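Local coordinates for protein phosphoribosyltransferase (Thermus thermophilus, PDB 1WD5) that is of unconfirmed function but probably acts as a phosphoribosyltransferase, transferring a phosphoribosyl group, at residues 1-13 / 184-196. Residues are numbered along the deposited sequence; the frame is centred on the assembly and turned at random.
Sequences MRFRDRRHAGALL and VGAYYLDFGEVTD
The backbones of F3 and Y188 run side by side, in register from R2 with Y187 to D5 with D190, and form a single parallel bridge. F3 N donates to Y187 O at 2.8 Å, and L189 N returns a bond to F3 O at 2.8 Å. A third bond, from D190 N to R4 O, is more bent, with 139° at the hydrogen.

CB of Y188 points away from 1-13, but the ring turns back. CD1 of F3 lies over one face, near the rim, and the two ring planes are 40° apart. D5 O meets the ring edge through CE2 at 3.6 Å, and CB of A9 touches the hydroxyl end. Y188 OH is bonded to the backbone oxygen of D128.

This contact ties residues 2-5 and the first turn of helix 6-17 to the loop between strand 171-174 and helix 196-204, at the surface of a type I phosphoribosyltransferase fold. D5 is the N-cap: its OD1 accepts from H8 N. Water 2 bridges the carboxylates of D5 and D190, two like charges that it probably helps to keep compatible.

R6 extends from the helix start, CG anti to its carbonyl carbon (chi1 -65°), and passes across Y188. Its guanidinium lies flat on the F191 ring, centres 4.5 Å apart; V194 CG2 covers the opposite face. NH1 donates to G192 O at 2.9 Å, and NH2 adds a weak bond to the same oxygen. NE forms a salt bridge with D128. Together these partners fix the rotation of the group. An Asx turn, G192 N to D190 OD1, shapes the loop here. Water 3 links R6 N to D190 O. At the exposed end, the R2 guanidinium has L189 N and Y188 O over one face.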
loop_
_atom_site.group_PDB
_atom_site.type_symbol
_atom_site.label_atom_id
_atom_site.label_comp_id
_atom_site.label_asym_id
_atom_site.label_seq_id
_atom_site.Cartn_x
_atom_site.Cartn_y
_atom_site.Cartn_z
HETATM N N MSE A 1 -2.758 -19.073 8.950
HETATM C CA MSE A 1 -3.702 -18.504 9.958
HETATM C C MSE A 1 -5.114 -18.491 9.369
HETATM O O MSE A 1 -5.381 -19.173 8.378
HETATM C CB MSE A 1 -3.259 -17.084 10.333
HETATM C CG MSE A 1 -3.863 -16.551 11.623
HETATM SE SE MSE A 1 -2.930 -15.152 12.294
HETATM C CE MSE A 1 -1.785 -15.987 13.407
ATOM N N ARG A 2 -6.019 -17.729 9.976
ATOM C CA ARG A 2 -7.394 -17.649 9.481
ATOM C C ARG A 2 -8.161 -16.553 10.213
ATOM O O ARG A 2 -8.618 -16.748 11.338
ATOM C CB ARG A 2 -8.099 -18.994 9.674
ATOM C CG ARG A 2 -9.513 -19.051 9.115
ATOM C CD ARG A 2 -9.524 -19.160 7.596
ATOM N NE ARG A 2 -10.882 -19.339 7.088
ATOM C CZ ARG A 2 -11.181 -19.556 5.814
ATOM N NH1 ARG A 2 -10.217 -19.622 4.912
ATOM N NH2 ARG A 2 -12.446 -19.706 5.440
ATOM N N PHE A 3 -8.304 -15.404 9.563
ATOM C CA PHE A 3 -9.003 -14.272 10.159
ATOM C C PHE A 3 -10.502 -14.302 9.878
ATOM O O PHE A 3 -10.929 -14.768 8.825
ATOM C CB PHE A 3 -8.414 -12.960 9.627
ATOM C CG PHE A 3 -6.910 -12.917 9.648
ATOM C CD1 PHE A 3 -6.179 -13.171 8.497
ATOM C CD2 PHE A 3 -6.224 -12.637 10.827
ATOM C CE1 PHE A 3 -4.779 -13.148 8.516
ATOM C CE2 PHE A 3 -4.831 -12.613 10.858
ATOM C CZ PHE A 3 -4.107 -12.870 9.701
ATOM N N ARG A 4 -11.295 -13.793 10.819
ATOM C CA ARG A 4 -12.746 -13.743 10.650
ATOM C C ARG A 4 -13.069 -12.796 9.502
ATOM O O ARG A 4 -13.889 -13.106 8.641
ATOM C CB ARG A 4 -13.440 -13.232 11.919
ATOM C CG ARG A 4 -13.230 -14.080 13.175
ATOM C CD ARG A 4 -14.225 -13.676 14.267
ATOM N NE ARG A 4 -14.091 -12.274 14.659
ATOM C CZ ARG A 4 -13.218 -11.826 15.559
ATOM N NH1 ARG A 4 -12.400 -12.666 16.174
ATOM N NH2 ARG A 4 -13.146 -10.531 15.830
ATOM N N ASP A 5 -12.418 -11.634 9.512
ATOM C CA ASP A 5 -12.601 -10.607 8.490
ATOM C C ASP A 5 -11.447 -9.603 8.533
ATOM O O ASP A 5 -10.500 -9.762 9.310
ATOM C CB ASP A 5 -13.941 -9.877 8.683
ATOM C CG ASP A 5 -14.179 -9.446 10.124
ATOM O OD1 ASP A 5 -13.241 -8.929 10.767
ATOM O OD2 ASP A 5 -15.317 -9.612 10.612
ATOM N N ARG A 6 -11.524 -8.570 7.703
ATOM C CA ARG A 6 -10.467 -7.567 7.648
ATOM C C ARG A 6 -10.311 -6.732 8.925
ATOM O O ARG A 6 -9.205 -6.299 9.245
ATOM C CB ARG A 6 -10.673 -6.656 6.436
ATOM C CG ARG A 6 -10.532 -7.370 5.083
ATOM C CD ARG A 6 -10.648 -6.375 3.936
ATOM N NE ARG A 6 -10.615 -7.001 2.611
ATOM C CZ ARG A 6 -11.652 -7.606 2.041
ATOM N NH1 ARG A 6 -12.816 -7.680 2.675
ATOM N NH2 ARG A 6 -11.539 -8.109 0.822
ATOM N N ARG A 7 -11.399 -6.514 9.658
ATOM C CA ARG A 7 -11.328 -5.747 10.906
ATOM C C ARG A 7 -10.553 -6.554 11.947
ATOM O O ARG A 7 -9.766 -6.004 12.719
ATOM C CB ARG A 7 -12.735 -5.445 11.441
ATOM C CG ARG A 7 -13.511 -4.397 10.647
ATOM C CD ARG A 7 -13.127 -2.990 11.057
ATOM N NE ARG A 7 -13.643 -1.974 10.142
ATOM C CZ ARG A 7 -13.212 -0.715 10.122
ATOM N NH1 ARG A 7 -12.271 -0.331 10.974
ATOM N NH2 ARG A 7 -13.681 0.145 9.230
ATOM N N HIS A 8 -10.792 -7.862 11.962
ATOM C CA HIS A 8 -10.125 -8.774 12.885
ATOM C C HIS A 8 -8.621 -8.768 12.633
ATOM O O HIS A 8 -7.825 -8.702 13.565
ATOM C CB HIS A 8 -10.653 -10.196 12.690
ATOM C CG HIS A 8 -10.019 -11.207 13.595
ATOM N ND1 HIS A 8 -9.994 -12.555 13.301
ATOM C CD2 HIS A 8 -9.422 -11.075 14.803
ATOM C CE1 HIS A 8 -9.408 -13.208 14.289
ATOM N NE2 HIS A 8 -9.052 -12.333 15.212
ATOM N N ALA A 9 -8.235 -8.849 11.364
ATOM C CA ALA A 9 -6.822 -8.849 11.006
ATOM C C ALA A 9 -6.207 -7.501 11.361
ATOM O O ALA A 9 -5.049 -7.426 11.774
ATOM C CB ALA A 9 -6.658 -9.125 9.511
ATOM N N GLY A 10 -6.990 -6.438 11.201
ATOM C CA GLY A 10 -6.502 -5.107 11.514
ATOM C C GLY A 10 -6.204 -4.934 12.992
ATOM O O GLY A 10 -5.247 -4.253 13.365
ATOM N N ALA A 11 -7.030 -5.540 13.837
ATOM C CA ALA A 11 -6.843 -5.454 15.280
ATOM C C ALA A 11 -5.552 -6.167 15.671
ATOM O O ALA A 11 -4.743 -5.628 16.421
ATOM C CB ALA A 11 -8.042 -6.090 16.009
ATOM N N LEU A 12 -5.359 -7.378 15.157
ATOM C CA LEU A 12 -4.155 -8.151 15.461
ATOM C C LEU A 12 -2.909 -7.467 14.919
ATOM O O LEU A 12 -1.835 -7.540 15.521
ATOM C CB LEU A 12 -4.254 -9.559 14.860
ATOM C CG LEU A 12 -5.281 -10.498 15.483
ATOM C CD1 LEU A 12 -5.364 -11.782 14.666
ATOM C CD2 LEU A 12 -4.881 -10.802 16.929
ATOM N N LEU A 13 -3.050 -6.801 13.779
ATOM C CA LEU A 13 -1.915 -6.119 13.169
ATOM C C LEU A 13 -1.513 -4.918 14.017
ATOM O O LEU A 13 -0.323 -4.659 14.224
ATOM C CB LEU A 13 -2.269 -5.664 11.751
ATOM C CG LEU A 13 -1.090 -5.271 10.865
ATOM C CD1 LEU A 13 -0.110 -6.438 10.766
ATOM C CD2 LEU A 13 -1.596 -4.883 9.476
ATOM N N VAL A 184 -4.550 -14.637 -0.960
ATOM C CA VAL A 184 -4.931 -13.799 0.174
ATOM C C VAL A 184 -6.310 -14.145 0.720
ATOM O O VAL A 184 -6.480 -14.312 1.924
ATOM C CB VAL A 184 -4.923 -12.309 -0.195
ATOM C CG1 VAL A 184 -5.449 -11.490 0.973
ATOM C CG2 VAL A 184 -3.510 -11.873 -0.556
ATOM N N GLY A 185 -7.287 -14.255 -0.173
ATOM C CA GLY A 185 -8.646 -14.561 0.237
ATOM C C GLY A 185 -8.811 -15.879 0.972
ATOM O O GLY A 185 -9.796 -16.079 1.679
ATOM N N ALA A 186 -7.851 -16.783 0.818
ATOM C CA ALA A 186 -7.946 -18.074 1.483
ATOM C C ALA A 186 -7.766 -17.955 2.999
ATOM O O ALA A 186 -8.143 -18.861 3.737
ATOM C CB ALA A 186 -6.910 -19.039 0.907
ATOM N N TYR A 187 -7.214 -16.839 3.467
ATOM C CA TYR A 187 -6.992 -16.685 4.899
ATOM C C TYR A 187 -8.026 -15.844 5.633
ATOM O O TYR A 187 -7.815 -15.457 6.785
ATOM C CB TYR A 187 -5.586 -16.137 5.142
ATOM C CG TYR A 187 -4.525 -16.990 4.483
ATOM C CD1 TYR A 187 -4.087 -16.712 3.190
ATOM C CD2 TYR A 187 -4.023 -18.126 5.120
ATOM C CE1 TYR A 187 -3.175 -17.546 2.541
ATOM C CE2 TYR A 187 -3.111 -18.969 4.479
ATOM C CZ TYR A 187 -2.696 -18.670 3.189
ATOM O OH TYR A 187 -1.813 -19.500 2.541
ATOM N N TYR A 188 -9.149 -15.579 4.971
ATOM C CA TYR A 188 -10.229 -14.797 5.559
ATOM C C TYR A 188 -11.567 -15.544 5.454
ATOM O O TYR A 188 -11.939 -16.022 4.376
ATOM C CB TYR A 188 -10.365 -13.445 4.854
ATOM C CG TYR A 188 -9.269 -12.437 5.153
ATOM C CD1 TYR A 188 -8.092 -12.404 4.405
ATOM C CD2 TYR A 188 -9.426 -11.496 6.175
ATOM C CE1 TYR A 188 -7.099 -11.453 4.668
ATOM C CE2 TYR A 188 -8.445 -10.552 6.445
ATOM C CZ TYR A 188 -7.286 -10.533 5.692
ATOM O OH TYR A 188 -6.312 -9.592 5.964
ATOM N N LEU A 189 -12.289 -15.648 6.566
ATOM C CA LEU A 189 -13.581 -16.323 6.529
ATOM C C LEU A 189 -14.521 -15.448 5.708
ATOM O O LEU A 189 -15.277 -15.935 4.868
ATOM C CB LEU A 189 -14.139 -16.509 7.940
ATOM C CG LEU A 189 -15.526 -17.154 8.022
ATOM C CD1 LEU A 189 -15.481 -18.567 7.436
ATOM C CD2 LEU A 189 -15.988 -17.192 9.474
ATOM N N ASP A 190 -14.454 -14.147 5.957
ATOM C CA ASP A 190 -15.269 -13.175 5.243
ATOM C C ASP A 190 -14.340 -12.309 4.402
ATOM O O ASP A 190 -13.650 -11.431 4.929
ATOM C CB ASP A 190 -16.044 -12.304 6.238
ATOM C CG ASP A 190 -16.735 -11.107 5.579
ATOM O OD1 ASP A 190 -16.666 -10.962 4.336
ATOM O OD2 ASP A 190 -17.350 -10.305 6.315
ATOM N N PHE A 191 -14.318 -12.567 3.097
ATOM C CA PHE A 191 -13.474 -11.811 2.182
ATOM C C PHE A 191 -14.367 -11.066 1.199
ATOM O O PHE A 191 -14.099 -11.029 0.001
ATOM C CB PHE A 191 -12.533 -12.763 1.433
ATOM C CG PHE A 191 -11.345 -12.080 0.806
ATOM C CD1 PHE A 191 -10.457 -11.345 1.586
ATOM C CD2 PHE A 191 -11.104 -12.187 -0.560
ATOM C CE1 PHE A 191 -9.342 -10.723 1.016
ATOM C CE2 PHE A 191 -9.991 -11.570 -1.145
ATOM C CZ PHE A 191 -9.109 -10.835 -0.356
ATOM N N GLY A 192 -15.433 -10.469 1.720
ATOM C CA GLY A 192 -16.362 -9.740 0.878
ATOM C C GLY A 192 -15.767 -8.554 0.134
ATOM O O GLY A 192 -14.737 -8.001 0.521
ATOM N N GLU A 193 -16.444 -8.159 -0.938
ATOM C CA GLU A 193 -16.032 -7.037 -1.775
ATOM C C GLU A 193 -16.098 -5.692 -1.041
ATOM O O GLU A 193 -17.034 -5.431 -0.286
ATOM C CB GLU A 193 -16.936 -6.997 -3.014
ATOM C CG GLU A 193 -16.882 -5.733 -3.868
ATOM C CD GLU A 193 -15.526 -5.492 -4.504
ATOM O OE1 GLU A 193 -14.829 -6.478 -4.824
ATOM O OE2 GLU A 193 -15.165 -4.313 -4.702
ATOM N N VAL A 194 -15.091 -4.849 -1.264
ATOM C CA VAL A 194 -15.039 -3.507 -0.682
ATOM C C VAL A 194 -15.060 -2.564 -1.888
ATOM O O VAL A 194 -14.092 -2.487 -2.644
ATOM C CB VAL A 194 -13.748 -3.292 0.141
ATOM C CG1 VAL A 194 -13.644 -1.833 0.586
ATOM C CG2 VAL A 194 -13.759 -4.206 1.372
ATOM N N THR A 195 -16.178 -1.867 -2.076
ATOM C CA THR A 195 -16.353 -0.973 -3.220
ATOM C C THR A 195 -15.717 0.404 -3.042
ATOM O O THR A 195 -15.327 0.787 -1.936
ATOM C CB THR A 195 -17.843 -0.741 -3.502
ATOM O OG1 THR A 195 -18.399 0.030 -2.433
ATOM C CG2 THR A 195 -18.597 -2.071 -3.584
ATOM N N ASP A 196 -15.623 1.149 -4.141
ATOM C CA ASP A 196 -15.063 2.493 -4.083
ATOM C C ASP A 196 -15.921 3.313 -3.122
ATOM O O ASP A 196 -15.402 4.151 -2.379
ATOM C CB ASP A 196 -15.058 3.146 -5.472
ATOM C CG ASP A 196 -13.916 2.651 -6.350
ATOM O OD1 ASP A 196 -12.747 2.691 -5.905
ATOM O OD2 ASP A 196 -14.183 2.233 -7.495
HETATM O O HOH W 1 -11.887 -18.463 2.101
HETATM O O HOH W 2 -17.513 -10.680 9.168
HETATM O O HOH W 3 -13.542 -8.656 5.639
#